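Local coordinates for mandelate racemase/muconate lactonizing enzyme-like protein (Rubrobacter xylanophilus DSM 9941, PDB 3CYJ) that belongs to the mandelate racemase/muconate lactonizing enzyme-like group of the enolase superfamily, with a capping domain and a metal-binding barrel domain, at residues P300-C308 / L341-L352; Y22-W31 / F140-L148. All coordinates share one frame; numbering follows the deposited sequence.

Along the chain the two contacts come in series and neither nest nor cross. Contact 2 closes first. It bridges more than a hundred residues, bringing the turn of 22-31 in the N-terminal capping domain onto 140-148, the link between barrel strand 132-137 and helix 145-157. The chain then runs round the barrel before contact 1 opens. Contact 1 closes a shorter loop within the barrel domain, laying 341-352 against helix 300-306. The two lie on opposite sides of the chain's centre, about 29 Å apart between centres, and do not touch. Contact 2 thus joins the two domains, while contact 1 folds the late part of the barrel domain on itself.

Contact 1: P300-C308 / L341-L352; sequences PAVSAHACC and LRPDPDRPGLGL
The barrel domain here has H305 of helix 300-306 clasped by P343 and L350, two residues of 341-352, which is mostly a loop after strand 340-341. The imidazole is covered on both faces. P343 CG lies 4.1 Å from the H305 ring centroid, 18° off the normal. L350 CA sits over the opposite face, 4.1 Å from the same H305 centroid. Both approaches are CH-pi contacts, displaced toward the rim of the ring. The first torsion of H305 (-70°) sets CG opposite its carbonyl carbon and sends the ring out between the two arms of the loop. H305 CE1 comes within 3.4 Å of G349 O. The side-chain end of L350 also turns back to the helix, with CD2 3.7 Å from H305 CD2. H305 ND1 is hydrogen-bonded to the backbone N of A122, which fixes the rotation of the ring.

Smaller apolar contacts continue along the helix. L341 CD1 rests 3.7 Å from A304 CB. C308 SG packs 3.9 Å from P343 CG, the same atom that lies over the imidazole. Toward the start of the helix, A301 CB meets L352 CD1 at 3.8 Å. No clear hydrogen bond crosses between the segments. The loop is instead pinned internally, where R347 NE and NH2 both donate to G351 O from the same face of its carbonyl plane.

Helix 300-306 is the crossover between the parallel barrel strands 294-296 and 313-319, and P300 and S303 pack on the latter. Helix 121-124 joins in through L121 and A122, which touch H305, C308, P343 and L350. Strand 46-53 of the antiparallel sheet adds Y51 against A301 and L352, and L49 against L350, so the buried contact also meets the N-terminal domain.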
loop_
_atom_site.group_PDB
_atom_site.type_symbol
_atom_site.label_atom_id
_atom_site.label_comp_id
_atom_site.label_asym_id
_atom_site.label_seq_id
_atom_site.Cartn_x
_atom_site.Cartn_y
_atom_site.Cartn_z
ATOM N N PRO A 300 36.882 1.462 16.021
ATOM C CA PRO A 300 36.564 0.798 17.267
ATOM C C PRO A 300 36.834 1.673 18.469
ATOM O O PRO A 300 36.095 1.596 19.434
ATOM C CB PRO A 300 37.477 -0.460 17.281
ATOM C CG PRO A 300 38.139 -0.542 15.942
ATOM C CD PRO A 300 37.836 0.715 15.175
ATOM N N ALA A 301 37.881 2.491 18.433
ATOM C CA ALA A 301 38.277 3.292 19.593
ATOM C C ALA A 301 37.236 4.311 20.042
ATOM O O ALA A 301 36.982 4.428 21.256
ATOM C CB ALA A 301 39.616 3.970 19.353
ATOM N N VAL A 302 36.635 5.057 19.104
ATOM C CA VAL A 302 35.490 5.903 19.489
ATOM C C VAL A 302 34.234 5.062 19.817
ATOM O O VAL A 302 33.513 5.351 20.748
ATOM C CB VAL A 302 35.052 6.902 18.434
ATOM C CG1 VAL A 302 34.080 7.832 19.103
ATOM C CG2 VAL A 302 36.229 7.685 17.902
ATOM N N SER A 303 33.992 4.024 19.029
ATOM C CA SER A 303 32.771 3.268 19.141
ATOM C C SER A 303 32.657 2.546 20.508
ATOM O O SER A 303 31.558 2.455 21.042
ATOM C CB SER A 303 32.660 2.274 17.973
ATOM O OG SER A 303 32.571 2.970 16.746
ATOM N N ALA A 304 33.779 2.066 21.069
ATOM C CA ALA A 304 33.793 1.481 22.407
ATOM C C ALA A 304 33.134 2.388 23.465
ATOM O O ALA A 304 32.398 1.895 24.348
ATOM C CB ALA A 304 35.205 1.108 22.820
ATOM N N HIS A 305 33.316 3.707 23.366
ATOM C CA HIS A 305 32.599 4.576 24.300
ATOM C C HIS A 305 31.175 4.883 23.870
ATOM O O HIS A 305 30.215 4.734 24.668
ATOM C CB HIS A 305 33.365 5.858 24.553
ATOM C CG HIS A 305 34.612 5.647 25.353
ATOM N ND1 HIS A 305 34.656 5.823 26.723
ATOM C CD2 HIS A 305 35.843 5.213 24.986
ATOM C CE1 HIS A 305 35.869 5.523 27.157
ATOM N NE2 HIS A 305 36.604 5.149 26.124
ATOM N N ALA A 306 31.044 5.296 22.602
ATOM C CA ALA A 306 29.775 5.775 22.050
ATOM C C ALA A 306 28.702 4.692 22.147
ATOM O O ALA A 306 27.565 4.971 22.525
ATOM C CB ALA A 306 29.962 6.265 20.596
ATOM N N CYS A 307 29.089 3.455 21.866
ATOM C CA CYS A 307 28.152 2.341 21.835
ATOM C C CYS A 307 27.648 1.909 23.209
ATOM O O CYS A 307 26.699 1.130 23.295
ATOM C CB CYS A 307 28.808 1.166 21.144
ATOM S SG CYS A 307 28.749 1.271 19.352
ATOM N N CYS A 308 28.266 2.422 24.282
ATOM C CA CYS A 308 27.817 2.096 25.642
ATOM C C CYS A 308 26.506 2.813 25.863
ATOM O O CYS A 308 25.709 2.490 26.752
ATOM C CB CYS A 308 28.871 2.475 26.693
ATOM S SG CYS A 308 30.244 1.235 26.750
ATOM N N LEU A 341 34.950 -4.876 24.325
ATOM C CA LEU A 341 35.732 -3.722 24.700
ATOM C C LEU A 341 35.122 -3.054 25.919
ATOM O O LEU A 341 33.939 -2.748 25.914
ATOM C CB LEU A 341 35.783 -2.704 23.545
ATOM C CG LEU A 341 36.509 -3.144 22.286
ATOM C CD1 LEU A 341 36.496 -2.005 21.214
ATOM C CD2 LEU A 341 37.950 -3.578 22.591
ATOM N N ARG A 342 35.929 -2.805 26.945
ATOM C CA ARG A 342 35.482 -2.086 28.122
ATOM C C ARG A 342 36.176 -0.747 28.238
ATOM O O ARG A 342 37.401 -0.686 28.295
ATOM C CB ARG A 342 35.772 -2.910 29.397
ATOM C CG ARG A 342 35.206 -2.321 30.696
ATOM C CD ARG A 342 35.694 -3.134 31.911
ATOM N NE ARG A 342 35.257 -4.532 31.840
ATOM C CZ ARG A 342 34.051 -4.977 32.241
ATOM N NH1 ARG A 342 33.153 -4.138 32.762
ATOM N NH2 ARG A 342 33.742 -6.265 32.123
ATOM N N PRO A 343 35.409 0.339 28.278
ATOM C CA PRO A 343 36.082 1.587 28.583
ATOM C C PRO A 343 36.917 1.502 29.868
ATOM O O PRO A 343 36.542 0.788 30.849
ATOM C CB PRO A 343 34.923 2.573 28.749
ATOM C CG PRO A 343 33.955 2.082 27.757
ATOM C CD PRO A 343 34.013 0.565 27.883
ATOM N N ASP A 344 38.040 2.226 29.865
ATOM C CA ASP A 344 38.929 2.247 31.031
ATOM C C ASP A 344 38.340 3.238 32.026
ATOM O O ASP A 344 38.285 4.421 31.718
ATOM C CB ASP A 344 40.336 2.692 30.611
ATOM C CG ASP A 344 41.416 2.318 31.641
ATOM O OD1 ASP A 344 41.204 2.585 32.870
ATOM O OD2 ASP A 344 42.459 1.765 31.198
ATOM N N PRO A 345 37.888 2.761 33.216
ATOM C CA PRO A 345 37.323 3.686 34.217
ATOM C C PRO A 345 38.402 4.612 34.809
ATOM O O PRO A 345 38.077 5.640 35.399
ATOM C CB PRO A 345 36.735 2.760 35.296
ATOM C CG PRO A 345 37.474 1.448 35.159
ATOM C CD PRO A 345 37.981 1.366 33.701
ATOM N N ASP A 346 39.677 4.278 34.645
ATOM C CA ASP A 346 40.717 5.158 35.186
ATOM C C ASP A 346 41.196 6.243 34.244
ATOM O O ASP A 346 42.015 7.049 34.663
ATOM C CB ASP A 346 41.947 4.398 35.711
ATOM C CG ASP A 346 41.592 3.345 36.751
ATOM O OD1 ASP A 346 40.696 3.572 37.605
ATOM O OD2 ASP A 346 42.224 2.257 36.686
ATOM N N ARG A 347 40.717 6.278 32.995
ATOM C CA ARG A 347 41.041 7.393 32.054
ATOM C C ARG A 347 39.808 8.277 31.699
ATOM O O ARG A 347 38.693 7.778 31.556
ATOM C CB ARG A 347 41.750 6.862 30.816
ATOM C CG ARG A 347 43.131 6.162 31.142
ATOM C CD ARG A 347 43.702 5.275 30.005
ATOM N NE ARG A 347 44.158 6.041 28.836
ATOM C CZ ARG A 347 45.438 6.356 28.577
ATOM N NH1 ARG A 347 46.391 5.962 29.424
ATOM N NH2 ARG A 347 45.786 7.059 27.484
ATOM N N PRO A 348 39.996 9.606 31.599
ATOM C CA PRO A 348 38.880 10.432 31.230
ATOM C C PRO A 348 38.755 10.592 29.693
ATOM O O PRO A 348 39.712 10.291 28.936
ATOM C CB PRO A 348 39.225 11.786 31.878
ATOM C CG PRO A 348 40.660 11.847 31.736
ATOM C CD PRO A 348 41.193 10.425 31.853
ATOM N N GLY A 349 37.580 11.058 29.269
ATOM C CA GLY A 349 37.206 11.076 27.865
ATOM C C GLY A 349 37.356 9.695 27.231
ATOM O O GLY A 349 37.110 8.644 27.877
ATOM N N LEU A 350 37.818 9.712 25.982
ATOM C CA LEU A 350 38.089 8.519 25.203
ATOM C C LEU A 350 39.311 7.767 25.707
ATOM O O LEU A 350 39.576 6.631 25.288
ATOM C CB LEU A 350 38.303 8.924 23.726
ATOM C CG LEU A 350 37.036 9.398 22.948
ATOM C CD1 LEU A 350 37.363 9.775 21.495
ATOM C CD2 LEU A 350 35.913 8.309 23.016
ATOM N N GLY A 351 40.086 8.425 26.575
ATOM C CA GLY A 351 41.311 7.844 27.137
ATOM C C GLY A 351 42.393 7.712 26.078
ATOM O O GLY A 351 43.282 6.865 26.204
ATOM N N LEU A 352 42.296 8.520 25.018
ATOM C CA LEU A 352 43.227 8.422 23.881
ATOM C C LEU A 352 44.201 9.616 23.831
ATOM O O LEU A 352 43.793 10.783 23.961
ATOM C CB LEU A 352 42.464 8.336 22.536
ATOM C CG LEU A 352 41.656 7.082 22.142
ATOM C CD1 LEU A 352 40.800 7.311 20.852
ATOM C CD2 LEU A 352 42.508 5.781 22.038
#

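Contact 2: Y22-W31 / F140-L148; sequences YPESDGTLQW and FTSYPLRRL
The ring of Y22 has the guanidinium of R147 stacked flat over one face, with centres 3.8 Å apart and planes at 28°. The first torsion of Y22 (-169°) places CG opposite its own backbone N and carries the ring out to this arginine. P144 meets the other end of the tyrosine, with its CD 3.3 Å from Y22 OH. The Y143 ring touches Y22 obliquely.

E24 lies over F140. Its carboxylate is nearly parallel to the phenyl ring, with 10° between the planes, and is stacked over one face. E24 CG makes a CH-pi contact with the same F140 ring. The indole of W31 crosses F140 at about a right angle, and W31 NE1 donates to D321 of helix 320-329.

Direct hydrogen bonds join the backbones and hydroxyls. S142 OG donates to P23 O at 2.6 Å. T141 N donates to S25 O at 3.1 Å. S25 OG and T141 OG1 pair at 2.8 Å. One water donates to E24 OE2 at 2.6 Å and accepts from Y143 OH at 2.5 Å.

The hairpin within 22-31 probably corresponds to the capping-domain loop that, in relatives, closes over the barrel mouth. At its tip D26 forms an Asx turn and a salt bridge with R90 of the second subunit. The D26 side chain is about 6 Å from the bound sodium ion. The contact therefore joins the capping domain to the barrel by a mixed seam of aromatic packing and hydroxyl bonds. A cation-pi stack holds its rim. Further in, hydroxyls and a water satisfy P23 O, S25 OG and E24 OE2.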
loop_
_atom_site.group_PDB
_atom_site.type_symbol
_atom_site.label_atom_id
_atom_site.label_comp_id
_atom_site.label_asym_id
_atom_site.label_seq_id
_atom_site.Cartn_x
_atom_site.Cartn_y
_atom_site.Cartn_z
ATOM N N TYR A 22 48.993 -4.882 4.063
ATOM C CA TYR A 22 48.953 -5.777 2.899
ATOM C C TYR A 22 48.052 -5.043 1.912
ATOM O O TYR A 22 47.276 -4.170 2.331
ATOM C CB TYR A 22 48.332 -7.125 3.295
ATOM C CG TYR A 22 48.469 -8.229 2.264
ATOM C CD1 TYR A 22 49.673 -8.937 2.120
ATOM C CD2 TYR A 22 47.384 -8.597 1.449
ATOM C CE1 TYR A 22 49.815 -9.983 1.159
ATOM C CE2 TYR A 22 47.513 -9.648 0.490
ATOM C CZ TYR A 22 48.741 -10.326 0.355
ATOM O OH TYR A 22 48.866 -11.338 -0.579
ATOM N N PRO A 23 48.155 -5.339 0.596
ATOM C CA PRO A 23 47.132 -4.703 -0.300
ATOM C C PRO A 23 45.700 -5.201 0.054
ATOM O O PRO A 23 45.502 -6.412 0.250
ATOM C CB PRO A 23 47.496 -5.197 -1.718
ATOM C CG PRO A 23 48.758 -6.026 -1.601
ATOM C CD PRO A 23 49.160 -6.138 -0.132
ATOM N N GLU A 24 44.719 -4.306 0.124
ATOM C CA GLU A 24 43.389 -4.729 0.590
ATOM C C GLU A 24 42.290 -4.442 -0.423
ATOM O O GLU A 24 42.347 -3.478 -1.181
ATOM C CB GLU A 24 43.065 -4.080 1.949
ATOM C CG GLU A 24 43.946 -4.599 3.124
ATOM C CD GLU A 24 43.639 -3.894 4.430
ATOM O OE1 GLU A 24 42.666 -3.120 4.471
ATOM O OE2 GLU A 24 44.335 -4.086 5.442
ATOM N N SER A 25 41.262 -5.280 -0.435
ATOM C CA SER A 25 40.166 -5.029 -1.359
ATOM C C SER A 25 38.890 -5.660 -0.812
ATOM O O SER A 25 38.920 -6.481 0.116
ATOM C CB SER A 25 40.497 -5.575 -2.733
ATOM O OG SER A 25 40.547 -6.994 -2.663
ATOM N N ASP A 26 37.768 -5.278 -1.398
ATOM C CA ASP A 26 36.515 -5.868 -1.030
ATOM C C ASP A 26 35.783 -5.987 -2.354
ATOM O O ASP A 26 36.415 -5.775 -3.440
ATOM C CB ASP A 26 35.763 -5.042 0.039
ATOM C CG ASP A 26 35.451 -3.607 -0.396
ATOM O OD1 ASP A 26 35.185 -3.367 -1.602
ATOM O OD2 ASP A 26 35.432 -2.711 0.485
ATOM N N GLY A 27 34.493 -6.304 -2.284
ATOM C CA GLY A 27 33.734 -6.518 -3.487
ATOM C C GLY A 27 33.762 -5.342 -4.448
ATOM O O GLY A 27 33.736 -5.544 -5.622
ATOM N N THR A 28 33.827 -4.109 -3.985
ATOM C CA THR A 28 33.750 -3.011 -4.922
ATOM C C THR A 28 34.907 -1.988 -4.828
ATOM O O THR A 28 34.808 -0.915 -5.432
ATOM C CB THR A 28 32.364 -2.223 -4.766
ATOM O OG1 THR A 28 32.142 -1.923 -3.386
ATOM C CG2 THR A 28 31.182 -3.018 -5.257
ATOM N N LEU A 29 35.983 -2.283 -4.096
ATOM C CA LEU A 29 37.051 -1.292 -3.944
ATOM C C LEU A 29 38.414 -1.897 -3.547
ATOM O O LEU A 29 38.467 -2.963 -2.944
ATOM C CB LEU A 29 36.622 -0.194 -2.980
ATOM C CG LEU A 29 37.412 1.133 -2.945
ATOM C CD1 LEU A 29 37.064 2.048 -4.071
ATOM C CD2 LEU A 29 37.140 1.867 -1.661
ATOM N N GLN A 30 39.506 -1.219 -3.917
ATOM C CA GLN A 30 40.880 -1.616 -3.615
ATOM C C GLN A 30 41.544 -0.409 -2.966
ATOM O O GLN A 30 41.336 0.743 -3.382
ATOM C CB GLN A 30 41.659 -1.979 -4.890
ATOM C CG GLN A 30 41.186 -3.221 -5.625
ATOM C CD GLN A 30 42.011 -3.486 -6.932
ATOM O OE1 GLN A 30 42.005 -2.681 -7.852
ATOM N NE2 GLN A 30 42.711 -4.614 -6.987
ATOM N N TRP A 31 42.347 -0.667 -1.944
ATOM C CA TRP A 31 43.046 0.415 -1.296
ATOM C C TRP A 31 44.304 -0.133 -0.653
ATOM O O TRP A 31 44.415 -1.322 -0.449
ATOM C CB TRP A 31 42.140 1.167 -0.265
ATOM C CG TRP A 31 41.701 0.326 0.908
ATOM C CD1 TRP A 31 42.205 0.373 2.190
ATOM C CD2 TRP A 31 40.670 -0.689 0.921
ATOM N NE1 TRP A 31 41.544 -0.538 2.987
ATOM C CE2 TRP A 31 40.612 -1.211 2.240
ATOM C CE3 TRP A 31 39.776 -1.184 -0.046
ATOM C CZ2 TRP A 31 39.705 -2.237 2.622
ATOM C CZ3 TRP A 31 38.873 -2.203 0.324
ATOM C CH2 TRP A 31 38.853 -2.717 1.663
ATOM N N PHE A 140 39.829 -9.594 3.732
ATOM C CA PHE A 140 39.767 -8.926 2.438
ATOM C C PHE A 140 39.901 -9.916 1.291
ATOM O O PHE A 140 40.524 -11.001 1.442
ATOM C CB PHE A 140 40.796 -7.797 2.361
ATOM C CG PHE A 140 40.711 -6.879 3.518
ATOM C CD1 PHE A 140 39.697 -5.921 3.582
ATOM C CD2 PHE A 140 41.565 -7.038 4.614
ATOM C CE1 PHE A 140 39.573 -5.106 4.727
ATOM C CE2 PHE A 140 41.469 -6.228 5.752
ATOM C CZ PHE A 140 40.476 -5.250 5.815
ATOM N N THR A 141 39.294 -9.536 0.167
ATOM C CA THR A 141 39.261 -10.366 -1.015
ATOM C C THR A 141 40.637 -10.534 -1.663
ATOM O O THR A 141 40.861 -11.489 -2.440
ATOM C CB THR A 141 38.182 -9.888 -2.035
ATOM O OG1 THR A 141 38.226 -8.452 -2.127
ATOM C CG2 THR A 141 36.774 -10.353 -1.590
ATOM N N SER A 142 41.561 -9.638 -1.326
ATOM C CA SER A 142 42.941 -9.782 -1.786
ATOM C C SER A 142 43.758 -10.840 -1.008
ATOM O O SER A 142 44.815 -11.257 -1.480
ATOM C CB SER A 142 43.672 -8.448 -1.647
ATOM O OG SER A 142 43.630 -8.079 -0.289
ATOM N N TYR A 143 43.327 -11.218 0.197
ATOM C CA TYR A 143 44.087 -12.193 0.992
ATOM C C TYR A 143 44.162 -13.573 0.333
ATOM O O TYR A 143 43.116 -14.176 -0.016
ATOM C CB TYR A 143 43.450 -12.398 2.356
ATOM C CG TYR A 143 43.726 -11.318 3.361
ATOM C CD1 TYR A 143 44.424 -10.175 3.019
ATOM C CD2 TYR A 143 43.240 -11.423 4.654
ATOM C CE1 TYR A 143 44.668 -9.162 3.973
ATOM C CE2 TYR A 143 43.480 -10.444 5.591
ATOM C CZ TYR A 143 44.179 -9.315 5.251
ATOM O OH TYR A 143 44.383 -8.340 6.230
ATOM N N PRO A 144 45.379 -14.127 0.213
ATOM C CA PRO A 144 45.363 -15.561 -0.122
ATOM C C PRO A 144 44.741 -16.331 1.042
ATOM O O PRO A 144 44.650 -15.795 2.136
ATOM C CB PRO A 144 46.864 -15.912 -0.299
ATOM C CG PRO A 144 47.587 -14.547 -0.430
ATOM C CD PRO A 144 46.737 -13.597 0.417
ATOM N N LEU A 145 44.334 -17.575 0.792
ATOM C CA LEU A 145 43.605 -18.436 1.752
ATOM C C LEU A 145 44.228 -18.593 3.160
ATOM O O LEU A 145 43.525 -18.513 4.172
ATOM C CB LEU A 145 43.482 -19.813 1.131
ATOM C CG LEU A 145 42.238 -20.350 0.449
ATOM C CD1 LEU A 145 41.191 -19.295 0.167
ATOM C CD2 LEU A 145 42.663 -21.076 -0.805
ATOM N N ARG A 146 45.550 -18.795 3.204
ATOM C CA ARG A 146 46.331 -18.924 4.451
ATOM C C ARG A 146 46.245 -17.667 5.280
ATOM O O ARG A 146 46.064 -17.733 6.501
ATOM C CB ARG A 146 47.835 -19.270 4.185
ATOM N N ARG A 147 46.379 -16.515 4.631
ATOM C CA ARG A 147 46.418 -15.276 5.369
ATOM C C ARG A 147 44.992 -14.927 5.911
ATOM O O ARG A 147 44.827 -14.377 7.021
ATOM C CB ARG A 147 47.063 -14.170 4.524
ATOM C CG ARG A 147 46.448 -12.814 4.706
ATOM C CD ARG A 147 47.365 -11.634 4.572
ATOM N NE ARG A 147 48.648 -11.866 3.933
ATOM C CZ ARG A 147 49.750 -11.270 4.366
ATOM N NH1 ARG A 147 50.913 -11.504 3.780
ATOM N NH2 ARG A 147 49.676 -10.446 5.414
ATOM N N LEU A 148 43.982 -15.287 5.133
ATOM C CA LEU A 148 42.585 -15.185 5.571
ATOM C C LEU A 148 42.350 -16.096 6.798
ATOM O O LEU A 148 41.805 -15.672 7.820
ATOM C CB LEU A 148 41.669 -15.559 4.393
ATOM C CG LEU A 148 40.183 -15.815 4.663
ATOM C CD1 LEU A 148 39.468 -14.504 5.114
ATOM C CD2 LEU A 148 39.476 -16.439 3.433
HETATM O O HOH W 1 45.686 -6.357 5.425
#